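Long-range contacts in lipoprotein (Colwellia psychrerythraea, PDB 3O0Y), which is of unknown function but, as a putative lipoprotein of the DUF885 family, is probably related to the zinc-dependent metallopeptidases: residues 171-175 / 249-254; 164-168 / 242-246; 87-93 / 106-110. One frame throughout, in Å; residues are numbered along the deposited sequence.

Contact 1. Residues 171-175 / 249-254; sequences LGQFD and KVSQVV
A break between two successive helices packs here against one side of a long helix. L171 belongs to the last turn of helix 161-172, the chain passes through G172 to Q173 (phi/psi -100/11) at the N-cap position, and F174 and D175 open helix 174-190. Opposite, 249-254 is helical but widened by a pi-type turn: K249 O accepts both V253 N (2.8 Å) and V254 N (3.0 Å), with V253 at -116/-54. In register, CA of G172 and K249 lie 5.7 Å apart, as do CA of F174 and V254. V253, chi1 t, directs CG1 into the break, 3.6 Å from each of L171 O, G172 O and D175 N. L171 (m, t) presents CD1 to V250 CG2 (4.3 Å) and CD2 to V254 CG2 (4.2 Å). The F174 chi1 of -95° lies between wells and sets one ring face over V254 CG2, which is 4.1 Å from F174 CG. K249 (m, m, t, t) runs past the glycine, its CD 3.9 Å from G172 CA; a CB at G172 would sit a tight 3.5 Å from K249 CE. Helix side chains thus pack by van der Waals contact against the kink between consecutive helices. F220 of helix 219-228 covers L171, V250 and V254, while M152 of helix 144-154 meets L171 and F174.

Contact 2. Residues 164-168 / 242-246; sequences ALDYI and LITQV
Two regular helical turns, 164-168 and 242-246, run side by side in nearly the same direction: their local axes cross at 16° with a closest approach of 10.2 Å. The backbones converge toward the C-terminal end, since CA of A164 and L242 are 7.4 Å apart but CA of I168 and V246 only 5.9 Å. I168 (m, t) is the principal bump. Its CD1 lies 3.9 Å from L242 CD2 and 3.8 Å from Q245 CB, and its CG1 is 3.6 Å from V246 CG2. With K249 CE of contact 1, 3.8 Å from I168 CG2, these neighbours occupy positions i, i+3, i+4 and i+7 of helix 236-268, the four-sided hollow of knobs-into-holes packing between near-parallel helices. It joins helices 161-172 and 236-268 in a predominantly helical chain. The reciprocal bump is L242 (m, t), which drops among A164, L165 and I168: L242 CD1 is 4.0 Å from A164 CB, and L242 CD2 is 3.9 Å from L165 CD2. L165 (m, t) starts sideways, yet its CD2 also passes 4.3 Å from Q245 OE1, so L165 and Q245 close the more exposed margin of the contact. V246, chi1 t, wedges CG2 between I168 and the edge of the Y167 ring, 4.1 Å from Y167 CD2. Y167 (chi1 t) is fixed at its far end by a hydrogen bond from its hydroxyl to F220 O, and its ring meets F224 with planes about 30° apart; F224, on helix 219-228, also touches A164, L242 and V246.

Contact 3. Residues 87-93 / 106-110; sequences SNTIAGI and QQVMA
Helices 73-92 and 100-117 form an antiparallel helical hairpin. The local axes of 87-92 and 106-110 make 163° (signed crossing -163°) and approach to 8.9 Å; the register point is S87 with A110, whose CA atoms are 4.5 Å apart. Hydrogen bonds come first. S87, chi1 t, donates from OG to A110 O (2.8 Å), which also meets T113 OG1. Q106, extended (t, t, chi3 25°), reaches across with NE2 to I90 O (2.8 Å, 169°) and I93 O (2.9 Å, 158°), the latter where the chain turns extended (I93 phi/psi -76/137). Apolar packing lies between these bonds: I90 (m, t) sets CG2 3.8 Å from A110 CB and CD1 4.2 Å from M109 CB, while A91 CB is 4.3 Å from A110 CB. The M109 side chain also touches L460 and R461 of helix 459-462. Through its two bonds, Q106 NE2 satisfies backbone carbonyls where helix 73-92 gives way to extended chain, so the partner helix supplies donors there.

Overall arrangement
From the N terminus, contact 3 closes first, joining consecutive helices 73-92 and 100-117 across only 12 intervening residues. It is complete before the other two open. Contacts 2 and 1 each span 73 residues, and their segments alternate (164-168, 171-175, 242-246, 249-254), so the two loops cross, as expected for successive contacts between helices running the same way. Both tie helix 161-172 to helix 236-268, and contact 1 adds the start of helix 174-190. Their centres are 11 Å apart, and they touch directly through L171 CD1 and V246 CG1 (3.9 Å). Contact 3 is a separate site, its nearest atoms about 27 Å from either.

Contact 1. Residues 171-175 / 249-254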
ATOM      1  N   LEU A 171      -8.472  -2.878  23.043  1.00 10.77           N
ATOM      2  CA  LEU A 171      -7.948  -1.634  23.656  1.00 11.29           C
ATOM      3  C   LEU A 171      -7.189  -1.866  24.953  1.00 12.02           C
ATOM      4  O   LEU A 171      -6.166  -1.223  25.210  1.00 13.30           O
ATOM      5  CB  LEU A 171      -9.075  -0.598  23.868  1.00 11.11           C
ATOM      6  CG  LEU A 171      -9.805  -0.061  22.631  1.00 11.34           C
ATOM      7  CD1 LEU A 171     -10.998   0.762  23.093  1.00 12.45           C
ATOM      8  CD2 LEU A 171      -8.950   0.728  21.690  1.00 12.33           C
ATOM      9  N   GLY A 172      -7.672  -2.825  25.753  1.00 12.16           N
ATOM     10  CA  GLY A 172      -7.080  -3.176  27.022  1.00 13.22           C
ATOM     11  C   GLY A 172      -5.731  -3.803  26.932  1.00 13.41           C
ATOM     12  O   GLY A 172      -5.011  -3.823  27.914  1.00 13.58           O
ATOM     13  N   GLN A 173      -5.332  -4.228  25.735  1.00 11.53           N
ATOM     14  CA  GLN A 173      -3.997  -4.835  25.554  1.00 12.36           C
ATOM     15  C   GLN A 173      -2.963  -3.869  24.990  1.00 12.50           C
ATOM     16  O   GLN A 173      -1.837  -4.276  24.627  1.00 11.72           O
ATOM     17  CB  GLN A 173      -4.158  -6.022  24.627  1.00 13.16           C
ATOM     18  CG  GLN A 173      -5.023  -7.124  25.273  1.00 15.15           C
ATOM     19  CD  GLN A 173      -5.295  -8.198  24.324  1.00 17.31           C
ATOM     20  OE1 GLN A 173      -6.352  -8.246  23.673  1.00 16.57           O
ATOM     21  NE2 GLN A 173      -4.323  -9.071  24.186  1.00  9.08           N
ATOM     22  N   PHE A 174      -3.304  -2.580  24.945  1.00 11.72           N
ATOM     23  CA  PHE A 174      -2.386  -1.606  24.327  1.00 12.21           C
ATOM     24  C   PHE A 174      -1.152  -1.379  25.190  1.00 13.48           C
ATOM     25  O   PHE A 174      -0.074  -0.940  24.685  1.00 11.59           O
ATOM     26  CB  PHE A 174      -3.082  -0.305  24.032  1.00 12.04           C
ATOM     27  CG  PHE A 174      -3.594  -0.201  22.639  1.00 12.67           C
ATOM     28  CD1 PHE A 174      -4.486  -1.117  22.161  1.00 13.44           C
ATOM     29  CD2 PHE A 174      -3.189   0.800  21.805  1.00 17.04           C
ATOM     30  CE1 PHE A 174      -5.014  -1.010  20.909  1.00 16.59           C
ATOM     31  CE2 PHE A 174      -3.707   0.913  20.563  1.00 18.03           C
ATOM     32  CZ  PHE A 174      -4.583  -0.059  20.084  1.00 13.38           C
ATOM     33  N   ASP A 175      -1.254  -1.719  26.476  1.00 12.70           N
ATOM     34  CA  ASP A 175      -0.056  -1.649  27.312  1.00 15.14           C
ATOM     35  C   ASP A 175       1.028  -2.640  26.867  1.00 15.63           C
ATOM     36  O   ASP A 175       2.204  -2.275  26.735  1.00 13.72           O
ATOM     37  CB  ASP A 175      -0.342  -1.845  28.814  1.00 15.97           C
ATOM     38  CG  ASP A 175      -1.189  -3.099  29.137  1.00 20.89           C
ATOM     39  OD1 ASP A 175      -1.823  -3.736  28.264  1.00 18.94           O
ATOM     40  OD2 ASP A 175      -1.297  -3.406  30.360  1.00 21.49           O
ATOM     41  N   LYS A 249     -10.889   2.316  28.865  1.00 13.14           N
ATOM     42  CA  LYS A 249      -9.666   1.752  28.266  1.00 13.40           C
ATOM     43  C   LYS A 249      -8.801   2.809  27.605  1.00 12.95           C
ATOM     44  O   LYS A 249      -7.570   2.731  27.647  1.00 14.22           O
ATOM     45  CB  LYS A 249      -9.982   0.653  27.263  1.00 13.58           C
ATOM     46  CG  LYS A 249     -10.727  -0.550  27.808  1.00 14.05           C
ATOM     47  CD  LYS A 249      -9.967  -1.249  28.874  1.00 19.36           C
ATOM     48  CE  LYS A 249     -10.689  -2.530  29.304  1.00 23.96           C
ATOM     49  NZ  LYS A 249     -10.004  -3.153  30.450  1.00 26.29           N
ATOM     50  N   VAL A 250      -9.420   3.740  26.923  1.00 12.06           N
ATOM     51  CA  VAL A 250      -8.667   4.758  26.166  1.00 13.07           C
ATOM     52  C   VAL A 250      -7.882   5.587  27.186  1.00 13.46           C
ATOM     53  O   VAL A 250      -6.666   5.828  27.016  1.00 12.58           O
ATOM     54  CB  VAL A 250      -9.567   5.624  25.301  1.00 12.84           C
ATOM     55  CG1 VAL A 250      -8.822   6.871  24.727  1.00 12.51           C
ATOM     56  CG2 VAL A 250     -10.200   4.813  24.131  1.00 14.65           C
ATOM     57  N   SER A 251      -8.562   6.018  28.258  1.00 12.67           N
ATOM     58  CA  SER A 251      -7.949   6.862  29.275  1.00 14.30           C
ATOM     59  C   SER A 251      -6.914   6.138  30.063  1.00 14.70           C
ATOM     60  O   SER A 251      -5.832   6.674  30.368  1.00 16.50           O
ATOM     61  CB  SER A 251      -9.035   7.373  30.250  1.00 15.36           C
ATOM     62  OG  SER A 251      -8.430   8.151  31.253  1.00 22.28           O
ATOM     63  N   GLN A 252      -7.235   4.931  30.468  1.00 15.87           N
ATOM     64  CA  GLN A 252      -6.379   4.230  31.402  1.00 16.83           C
ATOM     65  C   GLN A 252      -5.275   3.371  30.785  1.00 15.85           C
ATOM     66  O   GLN A 252      -4.245   3.089  31.459  1.00 13.46           O
ATOM     67  CB  GLN A 252      -7.226   3.363  32.305  1.00 18.22           C
ATOM     68  CG  GLN A 252      -8.224   4.194  33.134  1.00 21.89           C
ATOM     69  CD  GLN A 252      -9.292   3.341  33.807  1.00 26.93           C
ATOM     70  OE1 GLN A 252      -9.125   2.135  33.991  1.00 29.63           O
ATOM     71  NE2 GLN A 252     -10.397   3.991  34.215  1.00 30.81           N
ATOM     72  N   VAL A 253      -5.523   2.909  29.553  1.00 13.92           N
ATOM     73  CA  VAL A 253      -4.596   1.969  28.927  1.00 14.24           C
ATOM     74  C   VAL A 253      -3.966   2.615  27.661  1.00 13.63           C
ATOM     75  O   VAL A 253      -2.738   2.724  27.587  1.00 11.52           O
ATOM     76  CB  VAL A 253      -5.229   0.650  28.633  1.00 14.58           C
ATOM     77  CG1 VAL A 253      -4.165  -0.312  28.121  1.00 13.71           C
ATOM     78  CG2 VAL A 253      -5.861   0.038  29.957  1.00 15.14           C
ATOM     79  N   VAL A 254      -4.786   3.099  26.730  1.00 13.63           N
ATOM     80  CA  VAL A 254      -4.264   3.602  25.459  1.00 13.13           C
ATOM     81  C   VAL A 254      -3.393   4.804  25.643  1.00 13.96           C
ATOM     82  O   VAL A 254      -2.267   4.828  25.119  1.00 11.57           O
ATOM     83  CB  VAL A 254      -5.376   3.898  24.446  1.00 12.05           C
ATOM     84  CG1 VAL A 254      -4.808   4.470  23.140  1.00 13.87           C
ATOM     85  CG2 VAL A 254      -6.162   2.544  24.178  1.00 12.63           C
TER

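Contact 2. Residues 164-168 / 242-246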
ATOM      1  N   ALA A 164     -18.695  -5.526  20.272  1.00 10.33           N
ATOM      2  CA  ALA A 164     -18.285  -4.373  21.078  1.00 10.43           C
ATOM      3  C   ALA A 164     -17.271  -4.779  22.117  1.00  9.68           C
ATOM      4  O   ALA A 164     -16.321  -4.062  22.401  1.00 10.85           O
ATOM      5  CB  ALA A 164     -19.501  -3.765  21.777  1.00  9.75           C
ATOM      6  N   LEU A 165     -17.496  -5.917  22.720  1.00  9.67           N
ATOM      7  CA  LEU A 165     -16.614  -6.396  23.768  1.00 11.29           C
ATOM      8  C   LEU A 165     -15.248  -6.795  23.166  1.00 11.09           C
ATOM      9  O   LEU A 165     -14.203  -6.565  23.777  1.00 11.86           O
ATOM     10  CB  LEU A 165     -17.243  -7.549  24.526  1.00 12.62           C
ATOM     11  CG  LEU A 165     -18.420  -7.174  25.477  1.00 12.99           C
ATOM     12  CD1 LEU A 165     -19.133  -8.424  25.999  1.00 20.23           C
ATOM     13  CD2 LEU A 165     -17.949  -6.285  26.647  1.00 15.46           C
ATOM     14  N   ASP A 166     -15.227  -7.338  21.963  1.00 11.58           N
ATOM     15  CA  ASP A 166     -13.912  -7.557  21.295  1.00 11.59           C
ATOM     16  C   ASP A 166     -13.042  -6.285  21.101  1.00 12.03           C
ATOM     17  O   ASP A 166     -11.780  -6.300  21.227  1.00 12.22           O
ATOM     18  CB  ASP A 166     -14.087  -8.185  19.929  1.00 12.61           C
ATOM     19  CG  ASP A 166     -14.635  -9.622  19.960  1.00 13.43           C
ATOM     20  OD1 ASP A 166     -14.591 -10.281  21.002  1.00 15.85           O
ATOM     21  OD2 ASP A 166     -15.171 -10.069  18.904  1.00 14.64           O
ATOM     22  N   TYR A 167     -13.721  -5.172  20.831  1.00 10.26           N
ATOM     23  CA  TYR A 167     -13.065  -3.858  20.679  1.00  9.67           C
ATOM     24  C   TYR A 167     -12.475  -3.407  22.009  1.00 11.00           C
ATOM     25  O   TYR A 167     -11.319  -2.988  22.075  1.00  8.75           O
ATOM     26  CB  TYR A 167     -14.125  -2.881  20.135  1.00  9.43           C
ATOM     27  CG  TYR A 167     -13.722  -1.513  19.710  1.00 10.91           C
ATOM     28  CD1 TYR A 167     -13.217  -1.288  18.444  1.00 12.08           C
ATOM     29  CD2 TYR A 167     -13.828  -0.422  20.585  1.00 12.42           C
ATOM     30  CE1 TYR A 167     -12.957   0.045  17.983  1.00  9.18           C
ATOM     31  CE2 TYR A 167     -13.597   0.890  20.128  1.00 11.34           C
ATOM     32  CZ  TYR A 167     -13.105   1.101  18.864  1.00 10.57           C
ATOM     33  OH  TYR A 167     -12.832   2.373  18.420  1.00 12.84           O
ATOM     34  N   ILE A 168     -13.233  -3.602  23.091  1.00 10.41           N
ATOM     35  CA  ILE A 168     -12.787  -3.237  24.424  1.00 10.11           C
ATOM     36  C   ILE A 168     -11.579  -4.042  24.864  1.00 10.09           C
ATOM     37  O   ILE A 168     -10.603  -3.502  25.431  1.00 10.71           O
ATOM     38  CB  ILE A 168     -13.987  -3.326  25.422  1.00  9.62           C
ATOM     39  CG1 ILE A 168     -14.931  -2.167  25.126  1.00 10.43           C
ATOM     40  CG2 ILE A 168     -13.513  -3.286  26.892  1.00 10.29           C
ATOM     41  CD1 ILE A 168     -16.368  -2.417  25.648  1.00 10.88           C
ATOM     42  N   LEU A 242     -21.335   0.432  27.543  1.00 10.33           N
ATOM     43  CA  LEU A 242     -20.177   0.040  26.677  1.00 11.41           C
ATOM     44  C   LEU A 242     -19.288   1.261  26.290  1.00 11.73           C
ATOM     45  O   LEU A 242     -18.064   1.174  26.332  1.00 12.92           O
ATOM     46  CB  LEU A 242     -20.687  -0.717  25.465  1.00 10.42           C
ATOM     47  CG  LEU A 242     -21.271  -2.114  25.716  1.00 10.30           C
ATOM     48  CD1 LEU A 242     -22.180  -2.570  24.563  1.00 10.33           C
ATOM     49  CD2 LEU A 242     -20.202  -3.122  25.934  1.00 10.91           C
ATOM     50  N   ILE A 243     -19.897   2.401  25.995  1.00 10.75           N
ATOM     51  CA  ILE A 243     -19.156   3.614  25.674  1.00 11.66           C
ATOM     52  C   ILE A 243     -18.283   4.016  26.859  1.00 11.82           C
ATOM     53  O   ILE A 243     -17.103   4.350  26.696  1.00 11.76           O
ATOM     54  CB  ILE A 243     -20.131   4.742  25.260  1.00 10.39           C
ATOM     55  CG1 ILE A 243     -20.791   4.404  23.933  1.00 12.40           C
ATOM     56  CG2 ILE A 243     -19.438   6.089  25.176  1.00 13.96           C
ATOM     57  CD1 ILE A 243     -21.992   5.230  23.676  1.00  6.88           C
ATOM     58  N   THR A 244     -18.824   3.945  28.075  1.00 12.79           N
ATOM     59  CA  THR A 244     -18.030   4.204  29.269  1.00 13.03           C
ATOM     60  C   THR A 244     -16.836   3.289  29.410  1.00 15.10           C
ATOM     61  O   THR A 244     -15.741   3.728  29.828  1.00 13.01           O
ATOM     62  CB  THR A 244     -18.919   4.130  30.550  1.00 14.13           C
ATOM     63  OG1 THR A 244     -19.981   5.065  30.369  1.00 14.18           O
ATOM     64  CG2 THR A 244     -18.085   4.440  31.821  1.00 15.63           C
ATOM     65  N   GLN A 245     -17.047   2.017  29.093  1.00 14.30           N
ATOM     66  CA  GLN A 245     -15.979   1.025  29.115  1.00 14.37           C
ATOM     67  C   GLN A 245     -14.875   1.337  28.087  1.00 13.07           C
ATOM     68  O   GLN A 245     -13.675   1.223  28.392  1.00 14.45           O
ATOM     69  CB  GLN A 245     -16.539  -0.367  28.878  1.00 14.17           C
ATOM     70  CG  GLN A 245     -17.288  -0.925  30.077  1.00 17.59           C
ATOM     71  CD  GLN A 245     -17.879  -2.275  29.762  1.00 22.63           C
ATOM     72  OE1 GLN A 245     -17.146  -3.242  29.523  1.00 22.02           O
ATOM     73  NE2 GLN A 245     -19.212  -2.360  29.790  1.00 25.87           N
ATOM     74  N   VAL A 246     -15.270   1.824  26.937  1.00 12.06           N
ATOM     75  CA  VAL A 246     -14.335   2.226  25.895  1.00 11.47           C
ATOM     76  C   VAL A 246     -13.553   3.424  26.351  1.00 13.37           C
ATOM     77  O   VAL A 246     -12.343   3.403  26.279  1.00 10.88           O
ATOM     78  CB  VAL A 246     -15.014   2.514  24.535  1.00 10.64           C
ATOM     79  CG1 VAL A 246     -13.984   3.205  23.544  1.00  8.77           C
ATOM     80  CG2 VAL A 246     -15.540   1.153  23.940  1.00  8.94           C
TER

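Contact 3. Residues 87-93 / 106-110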
ATOM      1  N   SER A  87       9.392 -21.637   3.985  1.00  6.49           N
ATOM      2  CA  SER A  87       9.876 -21.287   2.680  1.00  7.94           C
ATOM      3  C   SER A  87      10.890 -22.304   2.200  1.00  7.68           C
ATOM      4  O   SER A  87      10.815 -22.764   1.086  1.00  7.71           O
ATOM      5  CB  SER A  87      10.538 -19.884   2.740  1.00  8.61           C
ATOM      6  OG  SER A  87      11.005 -19.488   1.494  1.00  8.83           O
ATOM      7  N   ASN A  88      11.864 -22.660   3.061  1.00  7.41           N
ATOM      8  CA  ASN A  88      12.899 -23.565   2.669  1.00  8.72           C
ATOM      9  C   ASN A  88      12.333 -25.002   2.434  1.00  9.47           C
ATOM     10  O   ASN A  88      12.769 -25.695   1.538  1.00  9.04           O
ATOM     11  CB  ASN A  88      14.019 -23.537   3.740  1.00  9.80           C
ATOM     12  CG  ASN A  88      14.902 -22.363   3.563  1.00 11.17           C
ATOM     13  OD1 ASN A  88      15.035 -21.857   2.439  1.00 16.58           O
ATOM     14  ND2 ASN A  88      15.519 -21.880   4.679  1.00 16.92           N
ATOM     15  N   THR A  89      11.361 -25.421   3.200  1.00  7.93           N
ATOM     16  CA  THR A  89      10.783 -26.774   3.061  1.00  7.83           C
ATOM     17  C   THR A  89      10.007 -26.803   1.738  1.00  7.76           C
ATOM     18  O   THR A  89      10.182 -27.745   0.925  1.00  8.58           O
ATOM     19  CB  THR A  89       9.870 -27.096   4.220  1.00  8.64           C
ATOM     20  OG1 THR A  89      10.663 -27.077   5.424  1.00  9.57           O
ATOM     21  CG2 THR A  89       9.208 -28.464   4.009  1.00  8.84           C
ATOM     22  N   ILE A  90       9.220 -25.742   1.503  1.00  7.74           N
ATOM     23  CA  ILE A  90       8.454 -25.627   0.220  1.00  7.47           C
ATOM     24  C   ILE A  90       9.433 -25.722  -0.948  1.00  7.96           C
ATOM     25  O   ILE A  90       9.228 -26.472  -1.889  1.00  9.11           O
ATOM     26  CB  ILE A  90       7.699 -24.281   0.099  1.00  8.10           C
ATOM     27  CG1 ILE A  90       6.554 -24.248   1.099  1.00  8.72           C
ATOM     28  CG2 ILE A  90       7.129 -24.067  -1.330  1.00  9.14           C
ATOM     29  CD1 ILE A  90       5.812 -22.914   1.265  1.00  8.33           C
ATOM     30  N   ALA A  91      10.544 -24.993  -0.880  1.00  8.56           N
ATOM     31  CA  ALA A  91      11.453 -24.914  -2.006  1.00 12.15           C
ATOM     32  C   ALA A  91      12.118 -26.260  -2.367  1.00 11.65           C
ATOM     33  O   ALA A  91      12.547 -26.447  -3.480  1.00 14.53           O
ATOM     34  CB  ALA A  91      12.572 -23.767  -1.758  1.00  8.34           C
ATOM     35  N   GLY A  92      12.278 -27.134  -1.396  1.00 11.80           N
ATOM     36  CA  GLY A  92      12.994 -28.387  -1.591  1.00 12.64           C
ATOM     37  C   GLY A  92      12.137 -29.524  -2.119  1.00 13.63           C
ATOM     38  O   GLY A  92      12.664 -30.538  -2.543  1.00 13.93           O
ATOM     39  N   ILE A  93      10.815 -29.361  -2.125  1.00 10.71           N
ATOM     40  CA  ILE A  93       9.918 -30.468  -2.450  1.00 10.90           C
ATOM     41  C   ILE A  93       9.939 -30.714  -3.959  1.00 11.09           C
ATOM     42  O   ILE A  93       9.994 -29.792  -4.738  1.00 12.91           O
ATOM     43  CB  ILE A  93       8.520 -30.217  -1.907  1.00 10.26           C
ATOM     44  CG1 ILE A  93       8.555 -30.455  -0.401  1.00 11.14           C
ATOM     45  CG2 ILE A  93       7.445 -31.074  -2.644  1.00 10.88           C
ATOM     46  CD1 ILE A  93       7.410 -29.891   0.287  1.00 15.20           C
ATOM     47  N   GLN A 106       4.154 -23.425  -5.952  1.00  8.30           N
ATOM     48  CA  GLN A 106       5.357 -23.698  -5.186  1.00  7.26           C
ATOM     49  C   GLN A 106       6.295 -22.537  -5.215  1.00  6.98           C
ATOM     50  O   GLN A 106       6.832 -22.143  -4.178  1.00  9.53           O
ATOM     51  CB  GLN A 106       6.072 -24.961  -5.711  1.00  7.80           C
ATOM     52  CG  GLN A 106       7.312 -25.283  -4.899  1.00 11.56           C
ATOM     53  CD  GLN A 106       7.937 -26.606  -5.379  1.00 15.14           C
ATOM     54  OE1 GLN A 106       7.749 -26.995  -6.539  1.00 16.63           O
ATOM     55  NE2 GLN A 106       8.518 -27.344  -4.477  1.00 11.54           N
ATOM     56  N   GLN A 107       6.566 -22.030  -6.406  1.00  8.72           N
ATOM     57  CA  GLN A 107       7.510 -20.916  -6.553  1.00  9.53           C
ATOM     58  C   GLN A 107       7.001 -19.658  -5.886  1.00  8.85           C
ATOM     59  O   GLN A 107       7.752 -19.001  -5.104  1.00 10.75           O
ATOM     60  CB  GLN A 107       7.806 -20.651  -8.007  1.00 10.57           C
ATOM     61  CG  GLN A 107       8.798 -19.507  -8.202  1.00 17.50           C
ATOM     62  CD  GLN A 107       9.346 -19.433  -9.656  1.00 24.90           C
ATOM     63  OE1 GLN A 107       9.158 -20.382 -10.412  1.00 25.85           O
ATOM     64  NE2 GLN A 107      10.074 -18.336 -10.004  1.00 23.13           N
ATOM     65  N   VAL A 108       5.738 -19.317  -6.105  1.00  8.02           N
ATOM     66  CA  VAL A 108       5.163 -18.142  -5.480  1.00  7.15           C
ATOM     67  C   VAL A 108       5.102 -18.298  -3.962  1.00  8.16           C
ATOM     68  O   VAL A 108       5.458 -17.403  -3.207  1.00  8.02           O
ATOM     69  CB  VAL A 108       3.787 -17.799  -6.018  1.00  7.84           C
ATOM     70  CG1 VAL A 108       3.159 -16.638  -5.221  1.00  8.04           C
ATOM     71  CG2 VAL A 108       3.939 -17.517  -7.520  1.00  8.39           C
ATOM     72  N   MET A 109       4.631 -19.438  -3.470  1.00  7.78           N
ATOM     73  CA  MET A 109       4.527 -19.547  -2.049  1.00  6.52           C
ATOM     74  C   MET A 109       5.895 -19.611  -1.320  1.00  7.84           C
ATOM     75  O   MET A 109       5.980 -19.132  -0.198  1.00 10.53           O
ATOM     76  CB  MET A 109       3.655 -20.730  -1.640  1.00  8.10           C
ATOM     77  CG  MET A 109       2.205 -20.520  -1.957  1.00  8.91           C
ATOM     78  SD  MET A 109       1.331 -19.241  -1.010  1.00  3.51           S
ATOM     79  CE  MET A 109       1.605 -19.902   0.686  1.00 12.87           C
ATOM     80  N   ALA A 110       6.907 -20.223  -1.925  1.00  8.49           N
ATOM     81  CA  ALA A 110       8.305 -20.154  -1.358  1.00  8.49           C
ATOM     82  C   ALA A 110       8.738 -18.679  -1.305  1.00  8.93           C
ATOM     83  O   ALA A 110       9.322 -18.213  -0.324  1.00  9.13           O
ATOM     84  CB  ALA A 110       9.321 -21.020  -2.183  1.00 10.15           C
TER